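PDB 3II7: kelch-like protein 7 from Homo sapiens, which acts as the substrate-specific adapter of a CUL3-RBX1 E3 ubiquitin ligase, the kelch domain being the part of it in this structure. Local coordinates for residues A[191-196]-A[207-212]; A[216-221]-A[232-237]; A[240-245]-A[289-294]; A[248-253]-A[268-273]. All coordinates share one frame; numbering follows the deposited sequence. Where two conformers were deposited one is given.

Interaction 1: residues A[191-196]-A[207-212]; sequences RKNHGL and GGQNGL. With EDO (1,2-ethanediol), chain L.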
loop_
_atom_site.group_PDB
_atom_site.type_symbol
_atom_site.label_atom_id
_atom_site.label_comp_id
_atom_site.label_asym_id
_atom_site.label_seq_id
_atom_site.Cartn_x
_atom_site.Cartn_y
_atom_site.Cartn_z
ATOM N N ARG A 191 -11.761 -3.521 -7.207
ATOM C CA ARG A 191 -10.363 -3.976 -7.013
ATOM C C ARG A 191 -10.078 -4.151 -5.553
ATOM O O ARG A 191 -10.484 -3.313 -4.740
ATOM C CB ARG A 191 -9.308 -2.948 -7.514
ATOM C CG ARG A 191 -9.471 -2.450 -8.903
ATOM C CD ARG A 191 -8.436 -1.396 -9.226
ATOM N NE ARG A 191 -8.726 -0.852 -10.547
ATOM C CZ ARG A 191 -8.242 -1.327 -11.690
ATOM N NH1 ARG A 191 -7.378 -2.333 -11.725
ATOM N NH2 ARG A 191 -8.619 -0.784 -12.823
ATOM N N LYS A 192 -9.355 -5.221 -5.240
ATOM C CA LYS A 192 -8.634 -5.355 -3.977
ATOM C C LYS A 192 -7.224 -5.823 -4.310
ATOM O O LYS A 192 -6.960 -6.358 -5.365
ATOM C CB LYS A 192 -9.296 -6.331 -3.022
ATOM C CG LYS A 192 -9.290 -7.824 -3.458
ATOM C CD LYS A 192 -9.939 -8.686 -2.392
ATOM C CE LYS A 192 -9.893 -10.149 -2.723
ATOM N NZ LYS A 192 -10.222 -11.015 -1.522
ATOM N N ASN A 193 -6.310 -5.631 -3.364
ATOM C CA ASN A 193 -4.903 -5.973 -3.543
ATOM C C ASN A 193 -4.231 -5.294 -4.732
ATOM O O ASN A 193 -3.206 -5.778 -5.240
ATOM C CB ASN A 193 -4.705 -7.515 -3.641
ATOM C CG ASN A 193 -5.195 -8.255 -2.418
ATOM O OD1 ASN A 193 -6.029 -9.158 -2.524
ATOM N ND2 ASN A 193 -4.699 -7.861 -1.245
ATOM N N HIS A 194 -4.773 -4.141 -5.115
ATOM C CA HIS A 194 -4.277 -3.302 -6.174
ATOM C C HIS A 194 -3.215 -2.354 -5.628
ATOM O O HIS A 194 -3.161 -2.067 -4.434
ATOM C CB HIS A 194 -5.417 -2.459 -6.794
ATOM C CG HIS A 194 -6.239 -1.687 -5.797
ATOM N ND1 HIS A 194 -7.016 -2.306 -4.859
ATOM C CD2 HIS A 194 -6.468 -0.354 -5.653
ATOM C CE1 HIS A 194 -7.645 -1.402 -4.132
ATOM N NE2 HIS A 194 -7.351 -0.208 -4.603
ATOM N N GLY A 195 -2.394 -1.847 -6.516
ATOM C CA GLY A 195 -1.510 -0.751 -6.198
ATOM C C GLY A 195 -2.306 0.531 -6.205
ATOM O O GLY A 195 -3.316 0.645 -6.912
ATOM N N LEU A 196 -1.827 1.512 -5.450
ATOM C CA LEU A 196 -2.528 2.809 -5.339
ATOM C C LEU A 196 -1.468 3.831 -5.059
ATOM O O LEU A 196 -0.850 3.836 -3.962
ATOM C CB LEU A 196 -3.610 2.809 -4.244
ATOM C CG LEU A 196 -4.606 3.974 -4.374
ATOM C CD1 LEU A 196 -5.485 3.799 -5.678
ATOM C CD2 LEU A 196 -5.469 4.138 -3.109
ATOM N N GLY A 207 -3.965 -2.779 -11.262
ATOM C CA GLY A 207 -4.206 -4.198 -11.154
ATOM C C GLY A 207 -5.035 -4.582 -9.959
ATOM O O GLY A 207 -6.047 -3.933 -9.649
ATOM N N GLY A 208 -4.585 -5.645 -9.301
ATOM C CA GLY A 208 -5.292 -6.271 -8.200
ATOM C C GLY A 208 -6.187 -7.388 -8.715
ATOM O O GLY A 208 -5.865 -8.053 -9.695
ATOM N N GLN A 209 -7.289 -7.596 -8.019
ATOM C CA GLN A 209 -8.246 -8.665 -8.335
ATOM C C GLN A 209 -9.641 -8.303 -7.871
ATOM O O GLN A 209 -9.835 -7.434 -7.044
ATOM C CB GLN A 209 -7.835 -9.981 -7.671
ATOM C CG GLN A 209 -7.835 -9.939 -6.187
ATOM C CD GLN A 209 -7.453 -11.235 -5.548
ATOM O OE1 GLN A 209 -7.925 -12.328 -5.950
ATOM N NE2 GLN A 209 -6.559 -11.154 -4.563
ATOM N N ASN A 210 -10.618 -8.995 -8.422
ATOM C CA ASN A 210 -11.976 -8.886 -7.885
ATOM C C ASN A 210 -12.657 -10.221 -7.877
ATOM O O ASN A 210 -11.997 -11.249 -7.961
ATOM C CB ASN A 210 -12.760 -7.795 -8.601
ATOM C CG ASN A 210 -12.884 -8.012 -10.062
ATOM O OD1 ASN A 210 -12.983 -9.147 -10.548
ATOM N ND2 ASN A 210 -12.893 -6.907 -10.811
ATOM N N GLY A 211 -13.982 -10.232 -7.718
ATOM C CA GLY A 211 -14.706 -11.473 -7.604
ATOM C C GLY A 211 -14.633 -12.350 -8.834
ATOM O O GLY A 211 -14.882 -13.550 -8.764
ATOM N N LEU A 212 -14.286 -11.757 -9.969
ATOM C CA LEU A 212 -14.248 -12.471 -11.220
ATOM C C LEU A 212 -12.816 -12.843 -11.669
ATOM O O LEU A 212 -12.630 -13.460 -12.691
ATOM C CB LEU A 212 -15.015 -11.665 -12.276
ATOM C CG LEU A 212 -16.568 -11.852 -12.103
ATOM C CD1 LEU A 212 -17.008 -11.962 -10.665
ATOM C CD2 LEU A 212 -17.390 -10.780 -12.772
HETATM C C1 EDO L . -17.711 -8.335 -6.844
HETATM O O1 EDO L . -16.914 -9.089 -5.906
HETATM C C2 EDO L . -16.848 -7.495 -7.781
HETATM O O2 EDO L . -15.971 -8.313 -8.569
#

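Interaction 2: residues A[216-221]-A[232-237]; sequences DNVEYY and SPMPWK. With EDO (1,2-ethanediol), chain J.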
loop_
_atom_site.group_PDB
_atom_site.type_symbol
_atom_site.label_atom_id
_atom_site.label_comp_id
_atom_site.label_asym_id
_atom_site.label_seq_id
_atom_site.Cartn_x
_atom_site.Cartn_y
_atom_site.Cartn_z
ATOM N N ASP A 216 -5.284 -7.065 -15.197
ATOM C CA ASP A 216 -4.127 -6.423 -15.791
ATOM C C ASP A 216 -4.350 -4.947 -15.966
ATOM O O ASP A 216 -3.399 -4.231 -16.236
ATOM C CB ASP A 216 -3.695 -7.084 -17.120
ATOM C CG ASP A 216 -4.745 -6.980 -18.223
ATOM O OD1 ASP A 216 -5.927 -6.721 -17.950
ATOM O OD2 ASP A 216 -4.372 -7.170 -19.383
ATOM N N ASN A 217 -5.581 -4.482 -15.783
ATOM C CA ASN A 217 -5.885 -3.119 -16.169
ATOM C C ASN A 217 -5.580 -2.089 -15.083
ATOM O O ASN A 217 -5.302 -2.409 -13.888
ATOM C CB ASN A 217 -7.283 -2.988 -16.803
ATOM C CG ASN A 217 -8.426 -3.270 -15.847
ATOM O OD1 ASN A 217 -8.348 -3.040 -14.657
ATOM N ND2 ASN A 217 -9.544 -3.734 -16.419
ATOM N N VAL A 218 -5.582 -0.849 -15.514
ATOM C CA VAL A 218 -5.046 0.260 -14.763
ATOM C C VAL A 218 -5.914 1.465 -15.012
ATOM O O VAL A 218 -6.296 1.742 -16.142
ATOM C CB VAL A 218 -3.578 0.572 -15.188
ATOM C CG1 VAL A 218 -2.992 1.793 -14.393
ATOM C CG2 VAL A 218 -2.686 -0.686 -15.016
ATOM N N GLU A 219 -6.229 2.189 -13.963
ATOM C CA GLU A 219 -7.028 3.393 -14.107
ATOM C C GLU A 219 -6.506 4.460 -13.184
ATOM O O GLU A 219 -5.780 4.167 -12.226
ATOM C CB GLU A 219 -8.510 3.107 -13.826
ATOM C CG GLU A 219 -8.828 2.559 -12.408
ATOM C CD GLU A 219 -10.288 2.232 -12.257
ATOM O OE1 GLU A 219 -11.107 3.181 -12.275
ATOM O OE2 GLU A 219 -10.648 1.026 -12.161
ATOM N N TYR A 220 -6.878 5.708 -13.433
ATOM C CA TYR A 220 -6.506 6.775 -12.502
ATOM C C TYR A 220 -7.689 7.649 -12.138
ATOM O O TYR A 220 -8.656 7.779 -12.901
ATOM C CB TYR A 220 -5.372 7.656 -13.025
ATOM C CG TYR A 220 -5.746 8.559 -14.157
ATOM C CD1 TYR A 220 -6.260 9.816 -13.924
ATOM C CD2 TYR A 220 -5.567 8.163 -15.456
ATOM C CE1 TYR A 220 -6.606 10.649 -14.966
ATOM C CE2 TYR A 220 -5.918 8.988 -16.508
ATOM C CZ TYR A 220 -6.419 10.227 -16.255
ATOM O OH TYR A 220 -6.743 11.050 -17.306
ATOM N N TYR A 221 -7.576 8.237 -10.955
ATOM C CA TYR A 221 -8.542 9.183 -10.442
ATOM C C TYR A 221 -8.045 10.579 -10.721
ATOM O O TYR A 221 -6.970 10.968 -10.255
ATOM C CB TYR A 221 -8.713 9.002 -8.945
ATOM C CG TYR A 221 -9.744 9.947 -8.344
ATOM C CD1 TYR A 221 -11.078 9.870 -8.721
ATOM C CD2 TYR A 221 -9.361 10.917 -7.416
ATOM C CE1 TYR A 221 -12.010 10.721 -8.200
ATOM C CE2 TYR A 221 -10.295 11.790 -6.863
ATOM C CZ TYR A 221 -11.606 11.710 -7.267
ATOM O OH TYR A 221 -12.523 12.568 -6.718
ATOM N N SER A 232 -3.380 2.515 -20.200
ATOM C CA SER A 232 -2.893 1.276 -20.797
ATOM C C SER A 232 -2.717 0.213 -19.733
ATOM O O SER A 232 -2.287 0.512 -18.603
ATOM C CB SER A 232 -1.544 1.491 -21.503
ATOM O OG SER A 232 -1.707 2.224 -22.723
ATOM N N PRO A 233 -3.008 -1.053 -20.093
ATOM C CA PRO A 233 -2.872 -2.126 -19.119
ATOM C C PRO A 233 -1.466 -2.611 -18.947
ATOM O O PRO A 233 -0.613 -2.433 -19.854
ATOM C CB PRO A 233 -3.738 -3.241 -19.709
ATOM C CG PRO A 233 -3.660 -3.016 -21.199
ATOM C CD PRO A 233 -3.600 -1.529 -21.361
ATOM N N MET A 234 -1.206 -3.240 -17.794
ATOM C CA MET A 234 0.057 -3.899 -17.543
ATOM C C MET A 234 0.236 -5.053 -18.500
ATOM O O MET A 234 -0.738 -5.684 -18.897
ATOM C CB MET A 234 0.109 -4.477 -16.119
ATOM C CG MET A 234 0.184 -3.479 -15.009
ATOM S SD MET A 234 0.327 -4.358 -13.415
ATOM C CE MET A 234 -1.361 -4.789 -13.269
ATOM N N PRO A 235 1.508 -5.387 -18.825
ATOM C CA PRO A 235 1.786 -6.589 -19.654
ATOM C C PRO A 235 1.611 -7.948 -18.934
ATOM O O PRO A 235 1.837 -9.010 -19.545
ATOM C CB PRO A 235 3.235 -6.382 -20.092
ATOM C CG PRO A 235 3.816 -5.463 -19.147
ATOM C CD PRO A 235 2.715 -4.600 -18.577
ATOM N N TRP A 236 1.163 -7.916 -17.674
ATOM C CA TRP A 236 1.088 -9.080 -16.813
ATOM C C TRP A 236 -0.271 -9.042 -16.139
ATOM O O TRP A 236 -0.693 -7.980 -15.645
ATOM C CB TRP A 236 2.178 -8.969 -15.757
ATOM C CG TRP A 236 2.208 -10.053 -14.696
ATOM C CD1 TRP A 236 2.783 -11.313 -14.799
ATOM C CD2 TRP A 236 1.743 -9.942 -13.361
ATOM N NE1 TRP A 236 2.657 -11.979 -13.616
ATOM C CE2 TRP A 236 2.014 -11.174 -12.717
ATOM C CE3 TRP A 236 1.080 -8.932 -12.638
ATOM C CZ2 TRP A 236 1.677 -11.404 -11.391
ATOM C CZ3 TRP A 236 0.741 -9.181 -11.313
ATOM C CH2 TRP A 236 1.041 -10.407 -10.715
ATOM N N LYS A 237 -0.928 -10.177 -16.084
ATOM C CA LYS A 237 -2.252 -10.287 -15.423
ATOM C C LYS A 237 -2.166 -11.254 -14.261
ATOM O O LYS A 237 -2.016 -12.451 -14.463
ATOM C CB LYS A 237 -3.284 -10.790 -16.423
ATOM C CG LYS A 237 -4.689 -10.773 -15.919
ATOM C CD LYS A 237 -5.707 -10.818 -17.051
ATOM C CE LYS A 237 -7.090 -10.695 -16.532
ATOM N NZ LYS A 237 -8.103 -10.798 -17.670
HETATM C C1 EDO J . 0.964 -13.349 -17.450
HETATM O O1 EDO J . 0.025 -12.338 -17.808
HETATM C C2 EDO J . 0.586 -13.904 -16.102
HETATM O O2 EDO J . -0.749 -14.416 -16.126
#

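Interaction 3: residues A[240-245]-A[289-294]; sequences TVKCAA and CLICVV. With EDO (1,2-ethanediol), chain F; EDO (1,2-ethanediol), chain I.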
loop_
_atom_site.group_PDB
_atom_site.type_symbol
_atom_site.label_atom_id
_atom_site.label_comp_id
_atom_site.label_asym_id
_atom_site.label_seq_id
_atom_site.Cartn_x
_atom_site.Cartn_y
_atom_site.Cartn_z
ATOM N N THR A 240 -2.400 -9.923 -7.287
ATOM C CA THR A 240 -1.897 -8.902 -6.359
ATOM C C THR A 240 -0.729 -8.158 -6.989
ATOM O O THR A 240 0.007 -8.712 -7.834
ATOM C CB THR A 240 -1.511 -9.484 -4.984
ATOM O OG1 THR A 240 -0.240 -10.154 -5.093
ATOM C CG2 THR A 240 -2.582 -10.452 -4.459
ATOM N N VAL A 241 -0.574 -6.900 -6.612
ATOM C CA VAL A 241 0.599 -6.154 -7.048
ATOM C C VAL A 241 1.177 -5.348 -5.927
ATOM O O VAL A 241 0.497 -4.900 -5.030
ATOM C CB VAL A 241 0.352 -5.232 -8.231
ATOM C CG1 VAL A 241 0.200 -6.033 -9.548
ATOM C CG2 VAL A 241 -0.823 -4.354 -7.967
ATOM N N LYS A 242 2.495 -5.249 -5.969
ATOM C CA LYS A 242 3.240 -4.427 -5.011
ATOM C C LYS A 242 3.908 -3.360 -5.841
ATOM O O LYS A 242 4.797 -3.659 -6.648
ATOM C CB LYS A 242 4.254 -5.257 -4.252
ATOM C CG LYS A 242 3.627 -6.364 -3.419
ATOM C CD LYS A 242 2.780 -5.809 -2.296
ATOM C CE LYS A 242 2.037 -6.917 -1.568
ATOM N NZ LYS A 242 0.851 -7.468 -2.327
ATOM N N CYS A 243 3.441 -2.115 -5.667
ATOM C CA CYS A 243 3.650 -0.985 -6.572
ATOM C C CYS A 243 4.135 0.243 -5.806
ATOM O O CYS A 243 3.617 0.488 -4.697
ATOM C CB CYS A 243 2.278 -0.579 -7.170
ATOM S SG CYS A 243 1.482 -1.754 -8.269
ATOM N N ALA A 244 4.965 1.065 -6.429
ATOM C CA ALA A 244 5.320 2.365 -5.882
ATOM C C ALA A 244 5.758 3.294 -6.994
ATOM O O ALA A 244 6.334 2.849 -7.973
ATOM C CB ALA A 244 6.468 2.231 -4.826
ATOM N N ALA A 245 5.518 4.590 -6.819
ATOM C CA ALA A 245 5.910 5.571 -7.798
ATOM C C ALA A 245 7.047 6.435 -7.291
ATOM O O ALA A 245 7.066 6.849 -6.102
ATOM C CB ALA A 245 4.704 6.463 -8.183
ATOM N N CYS A 289 5.134 -9.138 0.391
ATOM C CA CYS A 289 5.959 -8.180 1.070
ATOM C C CYS A 289 5.194 -6.885 1.312
ATOM O O CYS A 289 4.161 -6.618 0.699
ATOM C CB CYS A 289 7.198 -7.864 0.224
ATOM S SG CYS A 289 6.853 -7.137 -1.381
ATOM N N LEU A 290 5.715 -6.100 2.238
ATOM C CA LEU A 290 5.326 -4.718 2.426
ATOM C C LEU A 290 6.213 -3.844 1.551
ATOM O O LEU A 290 7.394 -4.166 1.311
ATOM C CB LEU A 290 5.453 -4.348 3.911
ATOM C CG LEU A 290 4.648 -5.240 4.841
ATOM C CD1 LEU A 290 4.983 -4.869 6.280
ATOM C CD2 LEU A 290 3.169 -5.060 4.532
ATOM N N ILE A 291 5.635 -2.769 1.031
ATOM C CA ILE A 291 6.362 -1.869 0.124
ATOM C C ILE A 291 6.043 -0.402 0.440
ATOM O O ILE A 291 4.883 -0.049 0.756
ATOM C CB ILE A 291 5.983 -2.198 -1.362
ATOM C CG1 ILE A 291 6.842 -1.350 -2.335
ATOM C CG2 ILE A 291 4.464 -2.069 -1.596
ATOM C CD1 ILE A 291 6.726 -1.806 -3.825
ATOM N N CYS A 292 7.067 0.454 0.385
ATOM C CA CYS A 292 6.864 1.881 0.532
ATOM C C CYS A 292 8.029 2.629 -0.094
ATOM O O CYS A 292 9.101 2.051 -0.334
ATOM C CB CYS A 292 6.678 2.294 2.006
ATOM S SG CYS A 292 8.099 2.044 3.039
ATOM N N VAL A 293 7.806 3.898 -0.390
ATOM C CA VAL A 293 8.861 4.761 -0.884
ATOM C C VAL A 293 9.530 5.428 0.311
ATOM O O VAL A 293 8.835 5.968 1.207
ATOM C CB VAL A 293 8.325 5.830 -1.842
ATOM C CG1 VAL A 293 9.468 6.810 -2.287
ATOM C CG2 VAL A 293 7.652 5.162 -3.007
ATOM N N VAL A 294 10.858 5.366 0.352
ATOM C CA VAL A 294 11.632 6.038 1.386
ATOM C C VAL A 294 12.486 7.150 0.779
ATOM O O VAL A 294 12.942 7.048 -0.341
ATOM C CB VAL A 294 12.555 5.054 2.172
ATOM C CG1 VAL A 294 11.788 3.870 2.682
ATOM C CG2 VAL A 294 13.685 4.606 1.350
HETATM C C1 EDO F . 3.065 7.726 -4.465
HETATM O O1 EDO F . 1.832 7.433 -3.738
HETATM C C2 EDO F . 4.210 6.816 -4.014
HETATM O O2 EDO F . 4.058 5.453 -4.462
HETATM C C1 EDO I . 0.215 -13.020 -1.607
HETATM O O1 EDO I . 1.477 -13.559 -2.000
HETATM C C2 EDO I . -0.206 -11.938 -2.583
HETATM O O2 EDO I . 0.672 -10.768 -2.547
#

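Interaction 4: residues A[248-253]-A[268-273]; sequences SIVYVL and YNTETD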
loop_
_atom_site.group_PDB
_atom_site.type_symbol
_atom_site.label_atom_id
_atom_site.label_comp_id
_atom_site.label_asym_id
_atom_site.label_seq_id
_atom_site.Cartn_x
_atom_site.Cartn_y
_atom_site.Cartn_z
ATOM N N SER A 248 7.927 10.344 -12.222
ATOM C CA SER A 248 6.836 10.115 -13.152
ATOM C C SER A 248 6.654 8.617 -13.472
ATOM O O SER A 248 5.798 8.259 -14.270
ATOM C CB SER A 248 7.054 10.891 -14.431
ATOM O OG SER A 248 8.276 10.542 -15.035
ATOM N N ILE A 249 7.458 7.745 -12.858
ATOM C CA ILE A 249 7.412 6.306 -13.166
ATOM C C ILE A 249 6.765 5.495 -12.046
ATOM O O ILE A 249 7.084 5.695 -10.853
ATOM C CB ILE A 249 8.817 5.705 -13.426
ATOM C CG1 ILE A 249 9.578 6.549 -14.423
ATOM C CG2 ILE A 249 8.714 4.224 -13.875
ATOM C CD1 ILE A 249 8.908 6.672 -15.826
ATOM N N VAL A 250 5.857 4.596 -12.425
ATOM C CA VAL A 250 5.279 3.633 -11.486
ATOM C C VAL A 250 5.974 2.294 -11.672
ATOM O O VAL A 250 6.059 1.785 -12.790
ATOM C CB VAL A 250 3.775 3.435 -11.679
ATOM C CG1 VAL A 250 3.243 2.392 -10.641
ATOM C CG2 VAL A 250 3.034 4.806 -11.556
ATOM N N TYR A 251 6.471 1.736 -10.564
ATOM C CA TYR A 251 7.221 0.473 -10.569
ATOM C C TYR A 251 6.386 -0.603 -9.923
ATOM O O TYR A 251 5.912 -0.413 -8.807
ATOM C CB TYR A 251 8.558 0.617 -9.800
ATOM C CG TYR A 251 9.467 1.651 -10.377
ATOM C CD1 TYR A 251 10.429 1.319 -11.323
ATOM C CD2 TYR A 251 9.344 2.982 -10.010
ATOM C CE1 TYR A 251 11.265 2.302 -11.889
ATOM C CE2 TYR A 251 10.176 3.961 -10.558
ATOM C CZ TYR A 251 11.120 3.621 -11.500
ATOM O OH TYR A 251 11.915 4.596 -12.062
ATOM N N VAL A 252 6.187 -1.712 -10.627
ATOM C CA VAL A 252 5.563 -2.925 -10.047
ATOM C C VAL A 252 6.729 -3.886 -9.801
ATOM O O VAL A 252 7.358 -4.406 -10.748
ATOM C CB VAL A 252 4.529 -3.554 -10.949
ATOM C CG1 VAL A 252 3.878 -4.766 -10.272
ATOM C CG2 VAL A 252 3.441 -2.500 -11.361
ATOM N N LEU A 253 7.025 -4.099 -8.520
ATOM C CA LEU A 253 8.241 -4.762 -8.120
ATOM C C LEU A 253 8.002 -6.189 -7.645
ATOM O O LEU A 253 8.948 -6.937 -7.472
ATOM C CB LEU A 253 8.953 -3.967 -7.025
ATOM C CG LEU A 253 9.454 -2.590 -7.397
ATOM C CD1 LEU A 253 10.164 -1.960 -6.189
ATOM C CD2 LEU A 253 10.379 -2.646 -8.607
ATOM N N TYR A 268 5.947 1.772 -15.562
ATOM C CA TYR A 268 4.926 2.566 -16.273
ATOM C C TYR A 268 5.339 4.029 -16.316
ATOM O O TYR A 268 5.544 4.644 -15.259
ATOM C CB TYR A 268 3.576 2.437 -15.588
ATOM C CG TYR A 268 2.441 3.220 -16.256
ATOM C CD1 TYR A 268 2.038 2.938 -17.549
ATOM C CD2 TYR A 268 1.790 4.255 -15.579
ATOM C CE1 TYR A 268 1.013 3.654 -18.148
ATOM C CE2 TYR A 268 0.774 4.953 -16.141
ATOM C CZ TYR A 268 0.380 4.666 -17.446
ATOM O OH TYR A 268 -0.617 5.431 -18.005
ATOM N N ASN A 269 5.443 4.578 -17.522
ATOM C CA ASN A 269 5.737 5.988 -17.684
ATOM C C ASN A 269 4.410 6.753 -17.756
ATOM O O ASN A 269 3.699 6.677 -18.758
ATOM C CB ASN A 269 6.568 6.207 -18.943
ATOM C CG ASN A 269 7.003 7.634 -19.103
ATOM O OD1 ASN A 269 6.303 8.546 -18.684
ATOM N ND2 ASN A 269 8.120 7.845 -19.790
ATOM N N THR A 270 4.071 7.464 -16.682
ATOM C CA THR A 270 2.772 8.136 -16.571
ATOM C C THR A 270 2.608 9.244 -17.622
ATOM O O THR A 270 1.495 9.592 -17.974
ATOM C CB THR A 270 2.546 8.730 -15.174
ATOM O OG1 THR A 270 3.577 9.672 -14.870
ATOM C CG2 THR A 270 2.489 7.637 -14.090
ATOM N N GLU A 271 3.722 9.793 -18.111
ATOM C CA GLU A 271 3.668 10.896 -19.078
ATOM C C GLU A 271 3.415 10.457 -20.491
ATOM O O GLU A 271 2.860 11.224 -21.274
ATOM C CB GLU A 271 4.969 11.704 -19.019
ATOM C CG GLU A 271 5.181 12.378 -17.686
ATOM C CD GLU A 271 4.297 13.617 -17.550
ATOM O OE1 GLU A 271 4.500 14.557 -18.347
ATOM O OE2 GLU A 271 3.404 13.658 -16.670
ATOM N N THR A 272 3.831 9.226 -20.826
ATOM C CA THR A 272 3.656 8.655 -22.178
ATOM C C THR A 272 2.596 7.526 -22.242
ATOM O O THR A 272 2.234 7.049 -23.354
ATOM C CB THR A 272 4.985 8.120 -22.705
ATOM O OG1 THR A 272 5.400 7.023 -21.899
ATOM C CG2 THR A 272 6.058 9.243 -22.690
ATOM N N ASP A 273 2.119 7.091 -21.075
ATOM C CA ASP A 273 1.169 5.973 -20.969
ATOM C C ASP A 273 1.719 4.675 -21.609
ATOM O O ASP A 273 1.009 3.960 -22.347
ATOM C CB ASP A 273 -0.190 6.375 -21.568
ATOM C CG ASP A 273 -1.234 5.285 -21.448
ATOM O OD1 ASP A 273 -1.288 4.611 -20.399
ATOM O OD2 ASP A 273 -2.015 5.100 -22.399
HETATM O O HOH W 1 8.194 10.314 -17.572
#

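Interaction 1: residues A[191-196]-A[207-212]
K192 and Q209 make a single antiparallel bridge, a hydrogen-bonded pair in which K192 N donates to Q209 O and Q209 N to K192 O, each at 2.9 Å. Next to it G207 and G208, the double glycine characteristic of a kelch repeat, both take positive phi, and G208 CA comes 3.7 Å from H194 CA; a CB on G208 would clash with K192 O and H194 N. R191 extends from CG to NE, and its NH1 donates to G207 O at 2.9 Å, with the oxygen in the guanidinium plane. Its NH2 makes a salt bridge to E219 and also bonds N217. An alanine at R191 would probably leave G207 O without this donor and E219 without its charged mate. N193 and Q209 lie side by side, with Q209 NE2 giving N193 OD1 a bent bond (138°), while the CG atoms of K192 and Q209 touch at 3.7 Å. The buried guanidinium thus couples the backbone of the glycine pair to a carboxylate on strand 218-222.

Interaction 2: residues A[216-221]-A[232-237]
M234 N donates to D216 O at 2.9 Å, a somewhat bent bond (147°) and the one direct hydrogen bond between the two segments. The methionine also packs its carbons round that oxygen. Its chain runs extended to SD and then bends (chi3 -78°), which turns CE back to 3.6 Å from D216 O. P233 crowds in as well, with its CA 3.6 Å from the carbonyl oxygen and its ring alongside the D216 side chain, the two pointing the same way. Further along, V218 CG2 meets M234 CG at 4.0 Å, the side chains crossing at about a right angle, and V218 CB sits against S232 O, which accepts from W275 NE1. W275 and L266 of the following blade pack on M234 too, so the loop after strand 227-230 is wedged between two blades of the propeller. At the other end D216 CB touches W236 O at 3.5 Å and K237 CB at 3.8 Å. The charged ends stay apart: D216 OD1 and K237 NZ are 4.6 Å from each other. An ethanediol bridges the backbone of K237, taking a bond from N and giving one to O. The chemistry is thus a backbone bond wrapped in carbon; the attraction between D216 and K237, at the exposed end, probably adds little more than a general electrostatic pull.

Interaction 3: residues A[240-245]-A[289-294]
I291 has CG1 anti to its backbone N (chi1 -175°) and CD1 carried on in the same extended way, which drives the methyl across to the backbone of the other strand, 3.8 Å from both K242 C and C243 N. V293 also has CG1 anti to N, and it is the other branch, CG2, that does the touching, 3.6 Å from A244 CB and equally near A245 O. K242 leans toward C289 and I291; in the conformer given, K242 CG lies 3.9 Å from C289 SG, a contact left doubtful by the second conformer. Strands 242-246 and 290-295 are the inner strands of neighbouring blades in the kelch beta-propeller; over 242-245 and 290-294 they run nearly parallel, 8° apart, with axes 6.9 Å apart at closest, too far for backbone pairing, and they mesh by side chains instead. The later one pairs with strand 13-18, so that C-terminal and N-terminal strands close the ring in one blade, and I15 from that strand touches A244 and I291. Beside the contact, A245 N gives an almost straight bond (176°) to an ethanediol. T240 OG1 accepts from F256 N and lies near a second ethanediol, while its CG2 packs on N193. An alanine at T240 would probably leave F256 N without that side-chain acceptor and open a gap beside N193.

Interaction 4: residues A[248-253]-A[268-273]
V250 and Y268 carry the backbone bonding, an antiparallel hydrogen-bonded pair with V250 N to Y268 O at 2.9 Å and Y268 N to V250 O at 2.8 Å. I249 and N269 next to them form a non-hydrogen-bonded pair, as in a regular hairpin between the middle strands of a propeller blade. Just before strand 249-254 and just past 264-269, S248 O is gripped twice, by T270 N at 3.1 Å, nearly along the C=O axis, and by T270 OG1 at 2.7 Å, which comes in from an angle. The apolar contacts lie on two sides: V250 CB meets Y268 CB and its CG2 meets T270 CG2 at 3.8 Å, while I249 CD1 packs on N269 CA. Within the turn, N269 OD1 accepts from E271 N in an Asx turn, and Y268 OH donates to D273 OD1 at 2.6 Å. The threonine's double hold on one carbonyl would be expected to fix the point where the chain leaves strand 264-269, with the asparagine shaping the turn that follows.

Interaction 3 lies nearest the centre of the chain and is mostly apolar, between the inner strands of two blades, whereas interaction 2 leans on one backbone bond to a loop and interaction 4 on hairpin pairing and the turn after it, both farther out. Interactions 1 and 2 reach the same sheet and are joined by the arginine's ionic and polar bonds. Interactions 3 and 4 share a sheet, their strands 242-246 and 249-254 being neighbours joined by A244 O with Y251 N and K242 O with L253 N. Blade meets blade where N193 O faces V241 N between interactions 1 and 3, and where S232 OG meets D273 OD2 between 2 and 4. Buried charge marks interaction 1.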